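Local structure of Mll3558 protein (Mesorhizobium loti, 3RD6) at residues A46-D51 with G56-R61; A74-I79 with I85-R90; Y89-A92 with P97-A100; L116-Q121 with E136-L141. The protein is of unknown function but belongs to the AHA1 family and adopts a Bet v 1-like fold, consistent with a role in binding a ligand or partner protein. All coordinates share one frame; numbering follows the deposited sequence.

Interaction 1: residues A46-D51 with G56-R61; sequences AEFSFD and GGEVSR
Glu47 and Arg61 form a salt bridge across this antiparallel pair: Arg61 NE reaches Glu47 OE1 at 2.5 Å, a length uncertain at this resolution, arriving on the anti side and 25° out of the carboxylate plane. The arginine chain, bent at chi3 (-53°), lays its guanidinium beside Glu47 CB, while its NH1 turns to Glu69 in a second salt bridge. The other carboxylate oxygen, OE2, takes the hydroxyl of Ser49 on its anti lone pair, 2.9 Å from OG, and rests against Val59 CG1.

Backbone bonds run from Arg61 N to Glu47 O (3.0 Å), in both directions between Ser49 and Val59, and from Asp51 N to Gly57 O (2.9 Å). A water joins Asp51 OD2, itself paired with Arg53, to Gly57 N.

On the opposite face the contacts are ring edges against polar atoms. Ser60 OG lies in the plane of the Phe48 ring. Glu58 sends its carboxylate between the two phenylalanines, OE2 lying 3.7 Å from Phe48 CE1 and OE1 3.6 Å from Phe50 CE1, and OE2 pairs with Arg37. Aromatic edges are slightly positive, so they probably help to accommodate this buried carboxylate alongside its arginine partner.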
loop_
_atom_site.group_PDB
_atom_site.type_symbol
_atom_site.label_atom_id
_atom_site.label_comp_id
_atom_site.label_asym_id
_atom_site.label_seq_id
_atom_site.Cartn_x
_atom_site.Cartn_y
_atom_site.Cartn_z
ATOM N N ALA A 46 4.340 16.462 17.131
ATOM C CA ALA A 46 4.872 15.459 18.045
ATOM C C ALA A 46 6.013 14.623 17.443
ATOM O O ALA A 46 7.016 14.346 18.108
ATOM C CB ALA A 46 3.754 14.567 18.523
ATOM N N GLU A 47 5.851 14.195 16.196
ATOM C CA GLU A 47 6.894 13.441 15.484
ATOM C C GLU A 47 6.623 13.431 13.990
ATOM O O GLU A 47 5.478 13.326 13.558
ATOM C CB GLU A 47 7.017 11.980 15.938
ATOM C CG GLU A 47 8.321 11.357 15.432
ATOM C CD GLU A 47 8.288 9.845 15.282
ATOM O OE1 GLU A 47 7.741 9.150 16.157
ATOM O OE2 GLU A 47 8.841 9.350 14.279
ATOM N N PHE A 48 7.682 13.547 13.202
ATOM C CA PHE A 48 7.531 13.529 11.761
ATOM C C PHE A 48 8.830 13.151 11.076
ATOM O O PHE A 48 9.706 13.985 10.868
ATOM C CB PHE A 48 7.048 14.886 11.232
ATOM C CG PHE A 48 6.664 14.858 9.777
ATOM C CD1 PHE A 48 5.604 14.063 9.346
ATOM C CD2 PHE A 48 7.398 15.560 8.830
ATOM C CE1 PHE A 48 5.289 13.956 7.992
ATOM C CE2 PHE A 48 7.090 15.461 7.471
ATOM C CZ PHE A 48 6.033 14.656 7.054
ATOM N N SER A 49 8.944 11.871 10.743
ATOM C CA SER A 49 10.108 11.338 10.050
ATOM C C SER A 49 9.700 11.280 8.593
ATOM O O SER A 49 8.688 10.687 8.249
ATOM C CB SER A 49 10.423 9.933 10.549
ATOM O OG SER A 49 10.539 9.903 11.967
ATOM N N PHE A 50 10.473 11.924 7.738
ATOM C CA PHE A 50 10.160 11.934 6.316
ATOM C C PHE A 50 11.431 11.594 5.541
ATOM O O PHE A 50 12.379 12.377 5.521
ATOM C CB PHE A 50 9.662 13.326 5.918
ATOM C CG PHE A 50 9.100 13.416 4.527
ATOM C CD1 PHE A 50 7.844 12.918 4.243
ATOM C CD2 PHE A 50 9.807 14.058 3.515
ATOM C CE1 PHE A 50 7.294 13.062 2.977
ATOM C CE2 PHE A 50 9.264 14.205 2.251
ATOM C CZ PHE A 50 8.004 13.705 1.986
ATOM N N ASP A 51 11.455 10.417 4.927
ATOM C CA ASP A 51 12.605 9.993 4.146
ATOM C C ASP A 51 12.117 9.746 2.728
ATOM O O ASP A 51 11.701 8.637 2.386
ATOM C CB ASP A 51 13.212 8.721 4.743
ATOM C CG ASP A 51 14.393 8.199 3.931
ATOM O OD1 ASP A 51 14.753 8.838 2.904
ATOM O OD2 ASP A 51 14.951 7.143 4.327
ATOM N N GLY A 56 11.996 4.226 1.386
ATOM C CA GLY A 56 12.032 5.146 2.500
ATOM C C GLY A 56 10.627 5.374 3.011
ATOM O O GLY A 56 9.656 5.180 2.293
ATOM N N GLY A 57 10.499 5.805 4.254
ATOM C CA GLY A 57 9.169 6.017 4.778
ATOM C C GLY A 57 8.944 7.304 5.526
ATOM O O GLY A 57 9.823 8.156 5.637
ATOM N N GLU A 58 7.729 7.415 6.045
ATOM C CA GLU A 58 7.264 8.572 6.790
ATOM C C GLU A 58 6.650 8.079 8.088
ATOM O O GLU A 58 6.177 6.953 8.166
ATOM C CB GLU A 58 6.217 9.291 5.949
ATOM C CG GLU A 58 5.597 10.536 6.537
ATOM C CD GLU A 58 4.466 11.070 5.681
ATOM O OE1 GLU A 58 4.649 11.207 4.455
ATOM O OE2 GLU A 58 3.385 11.362 6.231
ATOM N N VAL A 59 6.711 8.900 9.125
ATOM C CA VAL A 59 6.111 8.559 10.409
ATOM C C VAL A 59 5.612 9.854 11.000
ATOM O O VAL A 59 6.351 10.823 11.103
ATOM C CB VAL A 59 7.094 7.904 11.365
ATOM C CG1 VAL A 59 6.403 7.653 12.705
ATOM C CG2 VAL A 59 7.584 6.595 10.781
ATOM N N SER A 60 4.342 9.874 11.361
ATOM C CA SER A 60 3.733 11.069 11.894
ATOM C C SER A 60 2.973 10.746 13.159
ATOM O O SER A 60 2.206 9.795 13.203
ATOM C CB SER A 60 2.760 11.656 10.870
ATOM O OG SER A 60 3.371 11.875 9.609
ATOM N N ARG A 61 3.173 11.552 14.186
ATOM C CA ARG A 61 2.477 11.347 15.439
ATOM C C ARG A 61 1.960 12.668 15.987
ATOM O O ARG A 61 2.737 13.559 16.309
ATOM C CB ARG A 61 3.411 10.683 16.440
ATOM C CG ARG A 61 3.859 9.295 16.012
ATOM C CD ARG A 61 4.612 8.600 17.121
ATOM N NE ARG A 61 5.701 9.442 17.604
ATOM C CZ ARG A 61 5.860 9.816 18.870
ATOM N NH1 ARG A 61 4.997 9.422 19.795
ATOM N NH2 ARG A 61 6.882 10.589 19.213
HETATM O O HOH W 1 13.159 5.410 5.811
#

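Interaction 2: residues A74-I79 with I85-R90; sequences AQFQDI and IVFSYR
Phe76 and Phe87 stand side by side on one face of this hairpin, pointing the same way, their ring centroids 5.9 Å apart and their planes at 65°. This is the close-packed face. Phe76 CD1 rests on Phe87 CB, and Ile85 CG2 meets the edge of the Phe76 ring at CE1, 4.1 Å away. Phe87 has CG between its backbone N and carbonyl carbon (chi1 67°), and its ring leads away from 74-79, CD2 lying 3.9 Å from Ala74 CB. The alanine methyl also lies against Tyr89 CB. Beyond the pair, Phe52 meets the Phe76 ring edge-to-face, and Phe24 and Phe27 of helix 20-28 cover Ile85.

The side with Gln75 and Ser88, toward which Gln77 reaches, is largely polar, Val86 excepted, and its side chains are less closely joined. Its side-chain bond, from Gln77 NE2 to Ser88 OG at 3.2 Å, is weak and bent. A second subunit lies against it: Arg90 of that subunit donates through NH1 to OE1 of both Gln75 and Gln77.

The backbone register slips by one residue. Val86 O accepts both Gln77 N (2.7 Å) and Asp78 N (3.1 Å), the two arriving from the same side of its carbonyl plane, and Val86 N returns a bond to Asp78 O. Two residues facing one make a classic beta bulge, here in an antiparallel hairpin of a Bet v 1-like sheet.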
loop_
_atom_site.group_PDB
_atom_site.type_symbol
_atom_site.label_atom_id
_atom_site.label_comp_id
_atom_site.label_asym_id
_atom_site.label_seq_id
_atom_site.Cartn_x
_atom_site.Cartn_y
_atom_site.Cartn_z
ATOM N N ALA A 74 3.897 5.402 6.747
ATOM C CA ALA A 74 3.887 5.232 5.308
ATOM C C ALA A 74 5.245 4.815 4.744
ATOM O O ALA A 74 6.265 5.070 5.344
ATOM C CB ALA A 74 3.428 6.528 4.649
ATOM N N GLN A 75 5.243 4.154 3.588
ATOM C CA GLN A 75 6.485 3.757 2.923
ATOM C C GLN A 75 6.376 4.073 1.436
ATOM O O GLN A 75 5.365 3.764 0.818
ATOM C CB GLN A 75 6.770 2.267 3.086
ATOM C CG GLN A 75 8.258 1.952 2.892
ATOM C CD GLN A 75 8.572 0.474 2.689
ATOM O OE1 GLN A 75 8.228 -0.117 1.658
ATOM N NE2 GLN A 75 9.245 -0.130 3.678
ATOM N N PHE A 76 7.402 4.698 0.866
ATOM C CA PHE A 76 7.367 5.050 -0.543
ATOM C C PHE A 76 7.599 3.822 -1.386
ATOM O O PHE A 76 8.514 3.051 -1.133
ATOM C CB PHE A 76 8.387 6.175 -0.837
ATOM C CG PHE A 76 7.978 7.485 -0.280
ATOM C CD1 PHE A 76 6.917 8.176 -0.845
ATOM C CD2 PHE A 76 8.546 7.967 0.884
ATOM C CE1 PHE A 76 6.414 9.329 -0.251
ATOM C CE2 PHE A 76 8.047 9.128 1.495
ATOM C CZ PHE A 76 6.986 9.806 0.939
ATOM N N GLN A 77 6.738 3.644 -2.382
ATOM C CA GLN A 77 6.791 2.480 -3.273
ATOM C C GLN A 77 7.344 2.808 -4.656
ATOM O O GLN A 77 7.913 1.949 -5.339
ATOM C CB GLN A 77 5.376 1.863 -3.469
ATOM C CG GLN A 77 4.626 1.426 -2.212
ATOM C CD GLN A 77 5.314 0.314 -1.468
ATOM O OE1 GLN A 77 5.822 -0.625 -2.081
ATOM N NE2 GLN A 77 5.318 0.396 -0.136
ATOM N N ASP A 78 7.117 4.038 -5.094
ATOM C CA ASP A 78 7.577 4.440 -6.417
ATOM C C ASP A 78 7.585 5.948 -6.571
ATOM O O ASP A 78 6.663 6.632 -6.119
ATOM C CB ASP A 78 6.689 3.813 -7.495
ATOM C CG ASP A 78 7.112 4.204 -8.911
ATOM O OD1 ASP A 78 6.421 5.029 -9.547
ATOM O OD2 ASP A 78 8.145 3.694 -9.391
ATOM N N ILE A 79 8.648 6.447 -7.202
ATOM C CA ILE A 79 8.836 7.873 -7.451
ATOM C C ILE A 79 9.352 8.111 -8.876
ATOM O O ILE A 79 10.358 7.533 -9.290
ATOM C CB ILE A 79 9.866 8.509 -6.462
ATOM C CG1 ILE A 79 9.401 8.367 -5.008
ATOM C CG2 ILE A 79 10.074 9.975 -6.809
ATOM C CD1 ILE A 79 10.387 8.928 -3.977
ATOM N N ILE A 85 3.969 9.863 -7.620
ATOM C CA ILE A 85 4.358 9.483 -6.273
ATOM C C ILE A 85 3.421 8.393 -5.773
ATOM O O ILE A 85 2.202 8.566 -5.766
ATOM C CB ILE A 85 4.317 10.687 -5.299
ATOM C CG1 ILE A 85 5.272 11.784 -5.791
ATOM C CG2 ILE A 85 4.680 10.223 -3.882
ATOM C CD1 ILE A 85 5.391 12.977 -4.875
ATOM N N VAL A 86 4.002 7.260 -5.384
ATOM C CA VAL A 86 3.213 6.152 -4.873
ATOM C C VAL A 86 3.733 5.664 -3.533
ATOM O O VAL A 86 4.912 5.371 -3.362
ATOM C CB VAL A 86 3.195 4.941 -5.841
ATOM C CG1 VAL A 86 2.353 3.825 -5.252
ATOM C CG2 VAL A 86 2.642 5.341 -7.219
ATOM N N PHE A 87 2.828 5.600 -2.573
ATOM C CA PHE A 87 3.172 5.122 -1.253
ATOM C C PHE A 87 1.954 4.447 -0.630
ATOM O O PHE A 87 0.814 4.727 -0.976
ATOM C CB PHE A 87 3.665 6.269 -0.343
ATOM C CG PHE A 87 2.599 7.287 0.007
ATOM C CD1 PHE A 87 2.402 8.404 -0.777
ATOM C CD2 PHE A 87 1.817 7.137 1.155
ATOM C CE1 PHE A 87 1.453 9.344 -0.419
ATOM C CE2 PHE A 87 0.863 8.085 1.516
ATOM C CZ PHE A 87 0.685 9.182 0.731
ATOM N N SER A 88 2.229 3.525 0.271
ATOM C CA SER A 88 1.213 2.804 1.007
ATOM C C SER A 88 1.349 3.391 2.404
ATOM O O SER A 88 2.347 4.048 2.710
ATOM C CB SER A 88 1.549 1.315 1.058
ATOM O OG SER A 88 2.789 1.083 1.708
ATOM N N TYR A 89 0.356 3.162 3.248
ATOM C CA TYR A 89 0.426 3.674 4.604
ATOM C C TYR A 89 -0.673 3.079 5.428
ATOM O O TYR A 89 -1.629 2.547 4.899
ATOM C CB TYR A 89 0.344 5.209 4.630
ATOM C CG TYR A 89 -1.032 5.796 4.458
ATOM C CD1 TYR A 89 -1.848 6.033 5.561
ATOM C CD2 TYR A 89 -1.520 6.125 3.196
ATOM C CE1 TYR A 89 -3.113 6.585 5.409
ATOM C CE2 TYR A 89 -2.784 6.677 3.040
ATOM C CZ TYR A 89 -3.577 6.901 4.150
ATOM O OH TYR A 89 -4.838 7.435 4.032
ATOM N N ARG A 90 -0.498 3.130 6.737
ATOM C CA ARG A 90 -1.498 2.623 7.661
ATOM C C ARG A 90 -1.694 3.704 8.712
ATOM O O ARG A 90 -0.759 4.411 9.087
ATOM C CB ARG A 90 -1.046 1.323 8.317
ATOM C CG ARG A 90 0.219 1.432 9.134
ATOM C CD ARG A 90 0.504 0.100 9.797
ATOM N NE ARG A 90 1.805 0.033 10.447
ATOM C CZ ARG A 90 2.965 0.170 9.831
ATOM N NH1 ARG A 90 3.010 0.389 8.531
ATOM N NH2 ARG A 90 4.077 0.079 10.526
#

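Interaction 3: residues Y89-A92 with P97-A100; sequences YRMA and PMSA
Tyr89 and Arg90 carry the flat groups of residues 89-92. Tyr89 meets 97-100 through its backbone alone and Arg90 through its backbone and CB; neither ring nor guanidinium touches the other segment. Tyr89 O takes a CA-H contact from Ala100 CA at 3.3 Å, while the phenol ring extends to Glu120, with Leu72 and Arg134 beside it. Arg90 CA similarly approaches Ser99 O. With CG between the backbone N and the carbonyl carbon (chi1 61°) and an extended chain to NE, Arg90 carries its guanidinium off to Gln77 of the second subunit.

The methionine side chains cross at an angle near the bulge. Met91 SD and Met98 CE are 4.2 Å apart, both chains being bent at their last torsion, and Met98 CG leans on Met91 O. Arg134 of helix 131-148 packs on both methionines. Ala92 CB meets Pro97 CA at 3.9 Å nearer the turn.

The firm backbone bond runs from Met91 N to Ser99 O, 2.9 Å long, its donor 24° from the carbonyl plane. In return Met91 O faces two donors, Met98 N at 3.1 Å and Ser99 N at 3.4 Å, and both bonds are weak. Met98 and Ser99 thus share a single opposite residue, which defines a classic beta bulge, placed close to the turn of the hairpin between strands 84-93 and 96-110 of the Bet v 1-like sheet.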
loop_
_atom_site.group_PDB
_atom_site.type_symbol
_atom_site.label_atom_id
_atom_site.label_comp_id
_atom_site.label_asym_id
_atom_site.label_seq_id
_atom_site.Cartn_x
_atom_site.Cartn_y
_atom_site.Cartn_z
ATOM N N TYR A 89 0.356 3.162 3.248
ATOM C CA TYR A 89 0.426 3.674 4.604
ATOM C C TYR A 89 -0.673 3.079 5.428
ATOM O O TYR A 89 -1.629 2.547 4.899
ATOM C CB TYR A 89 0.344 5.209 4.630
ATOM C CG TYR A 89 -1.032 5.796 4.458
ATOM C CD1 TYR A 89 -1.848 6.033 5.561
ATOM C CD2 TYR A 89 -1.520 6.125 3.196
ATOM C CE1 TYR A 89 -3.113 6.585 5.409
ATOM C CE2 TYR A 89 -2.784 6.677 3.040
ATOM C CZ TYR A 89 -3.577 6.901 4.150
ATOM O OH TYR A 89 -4.838 7.435 4.032
ATOM N N ARG A 90 -0.498 3.130 6.737
ATOM C CA ARG A 90 -1.498 2.623 7.661
ATOM C C ARG A 90 -1.694 3.704 8.712
ATOM O O ARG A 90 -0.759 4.411 9.087
ATOM C CB ARG A 90 -1.046 1.323 8.317
ATOM C CG ARG A 90 0.219 1.432 9.134
ATOM C CD ARG A 90 0.504 0.100 9.797
ATOM N NE ARG A 90 1.805 0.033 10.447
ATOM C CZ ARG A 90 2.965 0.170 9.831
ATOM N NH1 ARG A 90 3.010 0.389 8.531
ATOM N NH2 ARG A 90 4.077 0.079 10.526
ATOM N N MET A 91 -2.927 3.842 9.163
ATOM C CA MET A 91 -3.258 4.847 10.144
ATOM C C MET A 91 -3.889 4.190 11.353
ATOM O O MET A 91 -4.573 3.161 11.240
ATOM C CB MET A 91 -4.230 5.853 9.527
ATOM C CG MET A 91 -4.263 7.198 10.203
ATOM S SD MET A 91 -5.515 8.230 9.511
ATOM C CE MET A 91 -4.701 8.762 8.046
ATOM N N ALA A 92 -3.641 4.785 12.514
ATOM C CA ALA A 92 -4.187 4.294 13.763
ATOM C C ALA A 92 -4.365 5.450 14.726
ATOM O O ALA A 92 -3.660 6.456 14.653
ATOM C CB ALA A 92 -3.249 3.280 14.370
ATOM N N PRO A 97 -6.085 0.024 15.121
ATOM C CA PRO A 97 -5.653 0.290 13.741
ATOM C C PRO A 97 -6.874 0.466 12.856
ATOM O O PRO A 97 -7.602 -0.487 12.598
ATOM C CB PRO A 97 -4.839 -0.950 13.392
ATOM C CG PRO A 97 -5.519 -2.015 14.167
ATOM C CD PRO A 97 -5.758 -1.360 15.506
ATOM N N MET A 98 -7.092 1.691 12.397
ATOM C CA MET A 98 -8.248 1.990 11.581
ATOM C C MET A 98 -8.182 1.692 10.086
ATOM O O MET A 98 -9.227 1.534 9.454
ATOM C CB MET A 98 -8.693 3.445 11.801
ATOM C CG MET A 98 -7.594 4.474 11.893
ATOM S SD MET A 98 -8.241 6.073 12.458
ATOM C CE MET A 98 -9.047 6.644 11.041
ATOM N N SER A 99 -6.985 1.586 9.506
ATOM C CA SER A 99 -6.892 1.309 8.072
ATOM C C SER A 99 -5.498 1.248 7.481
ATOM O O SER A 99 -4.541 1.703 8.084
ATOM C CB SER A 99 -7.641 2.382 7.317
ATOM O OG SER A 99 -6.912 3.599 7.398
ATOM N N ALA A 100 -5.425 0.700 6.267
ATOM C CA ALA A 100 -4.192 0.589 5.478
ATOM C C ALA A 100 -4.606 0.898 4.055
ATOM O O ALA A 100 -5.653 0.465 3.604
ATOM C CB ALA A 100 -3.613 -0.808 5.555
#

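Interaction 4: residues L116-Q121 with E136-L141; sequences LTYTEQ and EGTRGL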
loop_
_atom_site.group_PDB
_atom_site.type_symbol
_atom_site.label_atom_id
_atom_site.label_comp_id
_atom_site.label_asym_id
_atom_site.label_seq_id
_atom_site.Cartn_x
_atom_site.Cartn_y
_atom_site.Cartn_z
ATOM N N LEU A 116 -3.233 17.466 -11.117
ATOM C CA LEU A 116 -2.969 16.551 -10.013
ATOM C C LEU A 116 -4.128 15.641 -9.710
ATOM O O LEU A 116 -5.167 16.079 -9.231
ATOM C CB LEU A 116 -2.595 17.322 -8.743
ATOM C CG LEU A 116 -2.394 16.522 -7.448
ATOM C CD1 LEU A 116 -1.358 17.200 -6.584
ATOM C CD2 LEU A 116 -3.703 16.401 -6.697
ATOM N N THR A 117 -3.941 14.363 -10.008
ATOM C CA THR A 117 -4.956 13.366 -9.722
ATOM C C THR A 117 -4.411 12.533 -8.563
ATOM O O THR A 117 -3.402 11.834 -8.692
ATOM C CB THR A 117 -5.269 12.493 -10.968
ATOM O OG1 THR A 117 -6.112 11.402 -10.586
ATOM C CG2 THR A 117 -4.002 11.968 -11.596
ATOM N N TYR A 118 -5.080 12.661 -7.421
ATOM C CA TYR A 118 -4.713 11.978 -6.188
ATOM C C TYR A 118 -5.679 10.802 -5.980
ATOM O O TYR A 118 -6.852 11.000 -5.723
ATOM C CB TYR A 118 -4.810 12.991 -5.040
ATOM C CG TYR A 118 -4.233 12.584 -3.700
ATOM C CD1 TYR A 118 -3.021 13.119 -3.249
ATOM C CD2 TYR A 118 -4.934 11.729 -2.849
ATOM C CE1 TYR A 118 -2.518 12.823 -1.976
ATOM C CE2 TYR A 118 -4.439 11.417 -1.566
ATOM C CZ TYR A 118 -3.225 11.973 -1.140
ATOM O OH TYR A 118 -2.740 11.653 0.108
ATOM N N THR A 119 -5.175 9.578 -6.102
ATOM C CA THR A 119 -5.995 8.376 -5.938
ATOM C C THR A 119 -5.650 7.580 -4.685
ATOM O O THR A 119 -4.479 7.310 -4.413
ATOM C CB THR A 119 -5.835 7.427 -7.143
ATOM O OG1 THR A 119 -6.093 8.139 -8.355
ATOM C CG2 THR A 119 -6.808 6.251 -7.022
ATOM N N GLU A 120 -6.675 7.180 -3.936
ATOM C CA GLU A 120 -6.444 6.391 -2.723
ATOM C C GLU A 120 -7.246 5.087 -2.603
ATOM O O GLU A 120 -8.464 5.102 -2.398
ATOM C CB GLU A 120 -6.669 7.257 -1.473
ATOM C CG GLU A 120 -5.458 7.231 -0.555
ATOM C CD GLU A 120 -5.549 8.191 0.613
ATOM O OE1 GLU A 120 -6.307 7.905 1.554
ATOM O OE2 GLU A 120 -4.859 9.236 0.586
ATOM N N GLN A 121 -6.548 3.961 -2.739
ATOM C CA GLN A 121 -7.177 2.652 -2.625
ATOM C C GLN A 121 -6.975 2.234 -1.189
ATOM O O GLN A 121 -5.862 1.933 -0.780
ATOM C CB GLN A 121 -6.509 1.665 -3.581
ATOM C CG GLN A 121 -6.696 2.028 -5.034
ATOM C CD GLN A 121 -5.723 1.330 -5.949
ATOM O OE1 GLN A 121 -4.538 1.663 -5.989
ATOM N NE2 GLN A 121 -6.216 0.353 -6.694
ATOM N N GLU A 136 -12.588 13.579 2.636
ATOM C CA GLU A 136 -12.926 14.937 3.027
ATOM C C GLU A 136 -11.667 15.695 3.423
ATOM O O GLU A 136 -11.444 16.821 2.979
ATOM C CB GLU A 136 -13.907 14.903 4.196
ATOM C CG GLU A 136 -14.635 16.221 4.458
ATOM C CD GLU A 136 -15.705 16.093 5.532
ATOM O OE1 GLU A 136 -16.601 15.232 5.392
ATOM O OE2 GLU A 136 -15.650 16.863 6.514
ATOM N N GLY A 137 -10.841 15.066 4.255
ATOM C CA GLY A 137 -9.615 15.697 4.708
ATOM C C GLY A 137 -8.590 15.915 3.612
ATOM O O GLY A 137 -7.989 16.992 3.522
ATOM N N THR A 138 -8.375 14.892 2.786
ATOM C CA THR A 138 -7.411 14.995 1.697
ATOM C C THR A 138 -7.820 16.122 0.738
ATOM O O THR A 138 -6.979 16.861 0.224
ATOM C CB THR A 138 -7.308 13.660 0.926
ATOM O OG1 THR A 138 -6.786 12.651 1.804
ATOM C CG2 THR A 138 -6.381 13.804 -0.284
ATOM N N ARG A 139 -9.122 16.254 0.512
ATOM C CA ARG A 139 -9.630 17.289 -0.370
ATOM C C ARG A 139 -9.304 18.638 0.270
ATOM O O ARG A 139 -9.160 19.644 -0.419
ATOM C CB ARG A 139 -11.139 17.117 -0.558
ATOM C CG ARG A 139 -11.714 17.831 -1.762
ATOM C CD ARG A 139 -13.157 17.430 -1.978
ATOM N NE ARG A 139 -13.305 16.236 -2.814
ATOM C CZ ARG A 139 -13.029 16.191 -4.119
ATOM N NH1 ARG A 139 -12.580 17.275 -4.736
ATOM N NH2 ARG A 139 -13.231 15.075 -4.817
ATOM N N GLY A 140 -9.173 18.638 1.594
ATOM C CA GLY A 140 -8.845 19.850 2.315
ATOM C C GLY A 140 -7.358 20.133 2.279
ATOM O O GLY A 140 -6.930 21.275 2.099
ATOM N N LEU A 141 -6.566 19.083 2.453
ATOM C CA LEU A 141 -5.121 19.203 2.426
ATOM C C LEU A 141 -4.640 19.655 1.048
ATOM O O LEU A 141 -3.671 20.389 0.934
ATOM C CB LEU A 141 -4.480 17.861 2.814
ATOM C CG LEU A 141 -4.602 17.504 4.300
ATOM C CD1 LEU A 141 -4.435 16.012 4.485
ATOM C CD2 LEU A 141 -3.567 18.271 5.115
#
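Tyr118 on the strand and Thr138 on the helix have CA atoms 8.9 Å apart, so the two backbones stay separate and side chains alone bridge sheet and helix. The Thr138 methyl does most of the touching. CG2 sits over one face of the Tyr118 ring, 3.7 Å from its centroid and offset toward the rim, in a CH-pi contact 27° off the ring normal; its closest ring atom is CE2. The two side chains come from opposite directions. On the threonine, OG1 lies beside the backbone N (chi1 -64°) and CG2 anti to it, an arrangement that offers the methyl to the ring while the hydroxyl bonds back to Arg134 O within the helix.

The tyrosine hydroxyl is used along its own strand. Tyr118 OH donates to Glu120 OE2 at 3.2 Å, meeting that oxygen nearly along its C-O axis, and OE2 in turn lies at the edge of the phenol ring, in its plane. This bond helps to fix how the ring is turned beneath the methyl. Glu120 has further partners: OE1 accepts from Tyr89 OH, and Thr103 OG1 makes a weak bond to OE2. Leu142, one helical turn on from Thr138, also packs on Tyr118. A long C-terminal helix lying against the concave face of an antiparallel sheet is the hallmark of the helix-grip, or Bet v 1-like, fold.

How the interactions relate
Interactions 1, 2 and 3 are three strand pairings of one antiparallel sheet, and interaction 4 sets the C-terminal helix against it. The pairing of strands 57-62 and 70-80 separates interactions 1 and 2, through Gly56 O to Phe76 N (2.7 Å) and Glu58 N to Ala74 O (2.9 Å). Interactions 2 and 3 share strand 84-93 with Tyr89 and Arg90, and both border the second subunit. Tyr89 ties them to interaction 4, its OH lying 2.9 Å from Glu120 OE1. Interaction 1 is centred about 19 Å from interaction 4. Bet v 1-like relatives commonly bind ligands between sheet and helix; Glu120, bonded to both Tyr89 and Tyr118, lies on that side, though no site is established here.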